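Local coordinates for protein carboxynorspermidine decarboxylase (Campylobacter jejuni subsp. jejuni 81116, PDB 3N29) that probably catalyses the PLP-dependent decarboxylation of carboxynorspermidine to norspermidine, a step in polyamine synthesis, at residues G94-G99 against Y267-E272. Sequence-based numbering, arbitrary orientation.
Sequences GCTCSG and YLEPGE. With PLP (pyridoxal-5'-phosphate), chain C; NSD (N-(3-aminopropyl)propane-1,3-diamine), chain D.
Thr96 and Glu269 carry this contact, with one hydrogen bond and a methyl alongside it, on the inner side of the barrel, past strand 71-75, which lies between their two strands. Along 94-99, Cys95 and Cys97 turn their side chains outward against helix 100-109, while Thr96, between them, points into the barrel. Its OG1 lies beside the backbone N, anti to the carbonyl carbon, and donates a short hydrogen bond to Glu269 OE2 (2.5 Å). The hydroxyl comes from above the carboxylate, 51° out of its plane, and the two side chains cross at about a right angle. CG2 is pressed close to the same oxygen, 3.1 Å from Glu269 OE2. Farther on, Ser98 bonds through OG to the backbone of Asn387 of the second subunit, and Gly99 occupies the N-cap position of helix 100-109.

Glu269 follows directly on strand 265-268, and its chain, extended beyond CG, carries the carboxylate to the cofactor. OE1 of Glu269 lies 2.7 Å from N1 of PLP, consistent with stabilising a protonated pyridine nitrogen, as in related PLP decarboxylases. Asn234 shares OE2 with Thr96 and His200 bonds to OE1; together they would hold the buried carboxylate in its orientation, Thr96 from the second shell. Beyond Pro270, the backbone takes hold of the phosphate: Gly271 N gives an almost straight bond to PLP O2P (3.0 Å, 178°) and Glu272 N reaches PLP O1P (2.9 Å). Glu272 OE1 accepts a bond from N1 of norspermidine (2.5 Å). Side chains from the second and eighth strands thus join beside the first at the PLP site characteristic of these beta/alpha-barrel decarboxylases.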
ATOM      1  N   GLY A  94     -15.166 -19.548 -12.654  1.00 10.64           N
ATOM      2  CA  GLY A  94     -14.950 -19.508 -11.233  1.00 11.73           C
ATOM      3  C   GLY A  94     -13.801 -18.553 -10.959  1.00 11.76           C
ATOM      4  O   GLY A  94     -13.558 -17.677 -11.802  1.00 10.63           O
ATOM      5  N   CYS A  95     -13.222 -18.676  -9.755  1.00 12.25           N
ATOM      6  CA  CYS A  95     -12.130 -17.787  -9.288  1.00 12.44           C
ATOM      7  C   CYS A  95     -10.897 -18.578  -8.863  1.00 12.86           C
ATOM      8  O   CYS A  95     -10.990 -19.712  -8.316  1.00 12.78           O
ATOM      9  CB  CYS A  95     -12.570 -17.069  -8.050  1.00 13.38           C
ATOM     10  SG  CYS A  95     -13.863 -15.896  -8.359  1.00 17.01           S
ATOM     11  N   THR A  96      -9.748 -17.984  -9.118  1.00 12.00           N
ATOM     12  CA  THR A  96      -8.517 -18.441  -8.535  1.00 13.11           C
ATOM     13  C   THR A  96      -8.171 -17.554  -7.348  1.00 11.65           C
ATOM     14  O   THR A  96      -8.225 -16.298  -7.412  1.00 10.71           O
ATOM     15  CB  THR A  96      -7.369 -18.380  -9.529  1.00 14.30           C
ATOM     16  OG1 THR A  96      -7.577 -19.421 -10.456  1.00 18.62           O
ATOM     17  CG2 THR A  96      -6.029 -18.691  -8.797  1.00 16.35           C
ATOM     18  N   CYS A  97      -7.799 -18.227  -6.272  1.00 10.97           N
ATOM     19  CA  CYS A  97      -7.673 -17.658  -4.944  1.00 11.18           C
ATOM     20  C   CYS A  97      -6.351 -18.015  -4.315  1.00 11.08           C
ATOM     21  O   CYS A  97      -5.825 -19.112  -4.478  1.00 10.91           O
ATOM     22  CB  CYS A  97      -8.792 -18.227  -4.063  1.00 10.28           C
ATOM     23  SG  CYS A  97     -10.405 -18.024  -4.825  1.00 14.28           S
ATOM     24  N   SER A  98      -5.814 -17.098  -3.528  1.00 11.17           N
ATOM     25  CA  SER A  98      -4.523 -17.311  -2.951  1.00 11.72           C
ATOM     26  C   SER A  98      -4.546 -17.935  -1.529  1.00 13.00           C
ATOM     27  O   SER A  98      -3.501 -18.100  -0.849  1.00 12.37           O
ATOM     28  CB  SER A  98      -3.872 -15.935  -2.824  1.00 13.90           C
ATOM     29  OG  SER A  98      -4.599 -15.187  -1.839  1.00 17.89           O
ATOM     30  N   GLY A  99      -5.724 -18.169  -0.996  1.00 11.48           N
ATOM     31  CA  GLY A  99      -5.820 -18.446   0.430  1.00 11.26           C
ATOM     32  C   GLY A  99      -7.231 -18.353   0.884  1.00 10.41           C
ATOM     33  O   GLY A  99      -8.142 -18.294   0.019  1.00  9.46           O
ATOM     34  N   TYR A 267      -6.902 -24.928 -17.838  1.00 15.43           N
ATOM     35  CA  TYR A 267      -7.453 -23.779 -17.121  1.00 14.35           C
ATOM     36  C   TYR A 267      -6.605 -22.562 -17.381  1.00 14.98           C
ATOM     37  O   TYR A 267      -5.356 -22.651 -17.495  1.00 13.92           O
ATOM     38  CB  TYR A 267      -7.483 -24.053 -15.612  1.00 17.26           C
ATOM     39  CG  TYR A 267      -8.509 -25.050 -15.230  1.00 16.58           C
ATOM     40  CD1 TYR A 267      -9.768 -24.636 -14.812  1.00 20.27           C
ATOM     41  CD2 TYR A 267      -8.249 -26.419 -15.317  1.00 21.11           C
ATOM     42  CE1 TYR A 267     -10.729 -25.524 -14.457  1.00 17.63           C
ATOM     43  CE2 TYR A 267      -9.242 -27.341 -14.997  1.00 18.61           C
ATOM     44  CZ  TYR A 267     -10.472 -26.875 -14.573  1.00 21.07           C
ATOM     45  OH  TYR A 267     -11.480 -27.727 -14.226  1.00 18.52           O
ATOM     46  N   LEU A 268      -7.255 -21.398 -17.516  1.00 15.18           N
ATOM     47  CA  LEU A 268      -6.523 -20.119 -17.594  1.00 14.38           C
ATOM     48  C   LEU A 268      -7.017 -19.234 -16.455  1.00 15.19           C
ATOM     49  O   LEU A 268      -8.187 -19.324 -16.090  1.00 15.22           O
ATOM     50  CB  LEU A 268      -6.737 -19.405 -18.913  1.00 15.14           C
ATOM     51  CG  LEU A 268      -6.395 -20.038 -20.264  1.00 14.34           C
ATOM     52  CD1 LEU A 268      -6.942 -19.220 -21.387  1.00 14.98           C
ATOM     53  CD2 LEU A 268      -4.894 -20.183 -20.476  1.00 18.11           C
ATOM     54  N   GLU A 269      -6.166 -18.358 -15.919  1.00 15.05           N
ATOM     55  CA  GLU A 269      -6.598 -17.636 -14.761  1.00 16.01           C
ATOM     56  C   GLU A 269      -6.090 -16.206 -14.838  1.00 17.62           C
ATOM     57  O   GLU A 269      -5.301 -15.737 -13.961  1.00 18.75           O
ATOM     58  CB  GLU A 269      -6.301 -18.396 -13.462  1.00 18.52           C
ATOM     59  CG  GLU A 269      -4.952 -18.910 -13.352  1.00 21.22           C
ATOM     60  CD  GLU A 269      -4.602 -19.631 -12.007  1.00 23.73           C
ATOM     61  OE1 GLU A 269      -3.482 -19.377 -11.579  1.00 21.47           O
ATOM     62  OE2 GLU A 269      -5.435 -20.361 -11.385  1.00 19.58           O
ATOM     63  N   PRO A 270      -6.619 -15.467 -15.815  1.00 18.12           N
ATOM     64  CA  PRO A 270      -6.350 -14.064 -15.897  1.00 19.61           C
ATOM     65  C   PRO A 270      -6.958 -13.251 -14.742  1.00 18.46           C
ATOM     66  O   PRO A 270      -8.065 -13.552 -14.259  1.00 18.45           O
ATOM     67  CB  PRO A 270      -7.041 -13.693 -17.166  1.00 20.06           C
ATOM     68  CG  PRO A 270      -8.182 -14.556 -17.254  1.00 20.71           C
ATOM     69  CD  PRO A 270      -7.605 -15.860 -16.841  1.00 18.27           C
ATOM     70  N   GLY A 271      -6.215 -12.244 -14.315  1.00 18.80           N
ATOM     71  CA  GLY A 271      -6.769 -11.211 -13.440  1.00 18.90           C
ATOM     72  C   GLY A 271      -6.880  -9.855 -14.175  1.00 17.05           C
ATOM     73  O   GLY A 271      -7.982  -9.339 -14.464  1.00 17.71           O
ATOM     74  N   GLU A 272      -5.744  -9.315 -14.506  1.00 15.73           N
ATOM     75  CA  GLU A 272      -5.678  -8.020 -15.173  1.00 15.74           C
ATOM     76  C   GLU A 272      -6.508  -7.951 -16.445  1.00 14.78           C
ATOM     77  O   GLU A 272      -7.206  -6.981 -16.647  1.00 14.27           O
ATOM     78  CB  GLU A 272      -4.242  -7.651 -15.451  1.00 16.13           C
ATOM     79  CG  GLU A 272      -4.070  -6.383 -16.208  1.00 16.65           C
ATOM     80  CD  GLU A 272      -2.628  -5.924 -16.244  1.00 22.22           C
ATOM     81  OE1 GLU A 272      -1.733  -6.505 -15.602  1.00 26.14           O
ATOM     82  OE2 GLU A 272      -2.389  -5.026 -16.999  1.00 24.99           O
TER
HETATM   83  N1  PLP C1001      -2.463 -16.952 -11.139  1.00 27.08           N
HETATM   84  C2  PLP C1001      -1.477 -16.776 -10.209  1.00 29.00           C
HETATM   85  C2A PLP C1001      -0.921 -17.964  -9.466  1.00 29.00           C
HETATM   86  C3  PLP C1001      -1.037 -15.444  -9.934  1.00 31.73           C
HETATM   87  O3  PLP C1001      -0.042 -15.234  -8.978  1.00 32.97           O
HETATM   88  C4  PLP C1001      -1.595 -14.346 -10.617  1.00 31.03           C
HETATM   89  C4A PLP C1001      -1.139 -12.934 -10.277  1.00 32.06           C
HETATM   90  C5  PLP C1001      -2.566 -14.568 -11.606  1.00 27.80           C
HETATM   91  C6  PLP C1001      -2.978 -15.897 -11.838  1.00 24.71           C
HETATM   92  C5A PLP C1001      -3.192 -13.431 -12.381  1.00 25.19           C
HETATM   93  O4P PLP C1001      -2.221 -12.629 -13.004  1.00 19.83           O
HETATM   94  P   PLP C1001      -2.605 -11.430 -13.953  1.00 24.37           P
HETATM   95  O1P PLP C1001      -3.538 -10.534 -13.159  1.00 21.88           O
HETATM   96  O2P PLP C1001      -3.349 -12.018 -15.176  1.00 23.11           O
HETATM   97  O3P PLP C1001      -1.371 -10.805 -14.423  1.00 21.52           O
HETATM   98  C1  NSD D1002      -0.209  -8.372 -12.800  1.00 57.70           C
HETATM   99  N1  NSD D1002      -0.435  -8.176 -14.202  1.00 56.76           N
HETATM  100  C2  NSD D1002       1.207  -8.713 -12.478  1.00 60.03           C
HETATM  101  N2  NSD D1002       1.369  -8.742 -10.094  1.00 61.40           N
HETATM  102  C3  NSD D1002       1.362  -9.409 -11.173  1.00 62.11           C
HETATM  103  N3  NSD D1002       0.192  -4.857  -8.445  1.00 52.57           N
HETATM  104  C4  NSD D1002       1.274  -7.484  -9.983  1.00 57.55           C
HETATM  105  C5  NSD D1002       1.289  -6.958  -8.575  1.00 56.37           C
HETATM  106  C6  NSD D1002       1.480  -5.462  -8.545  1.00 54.98           C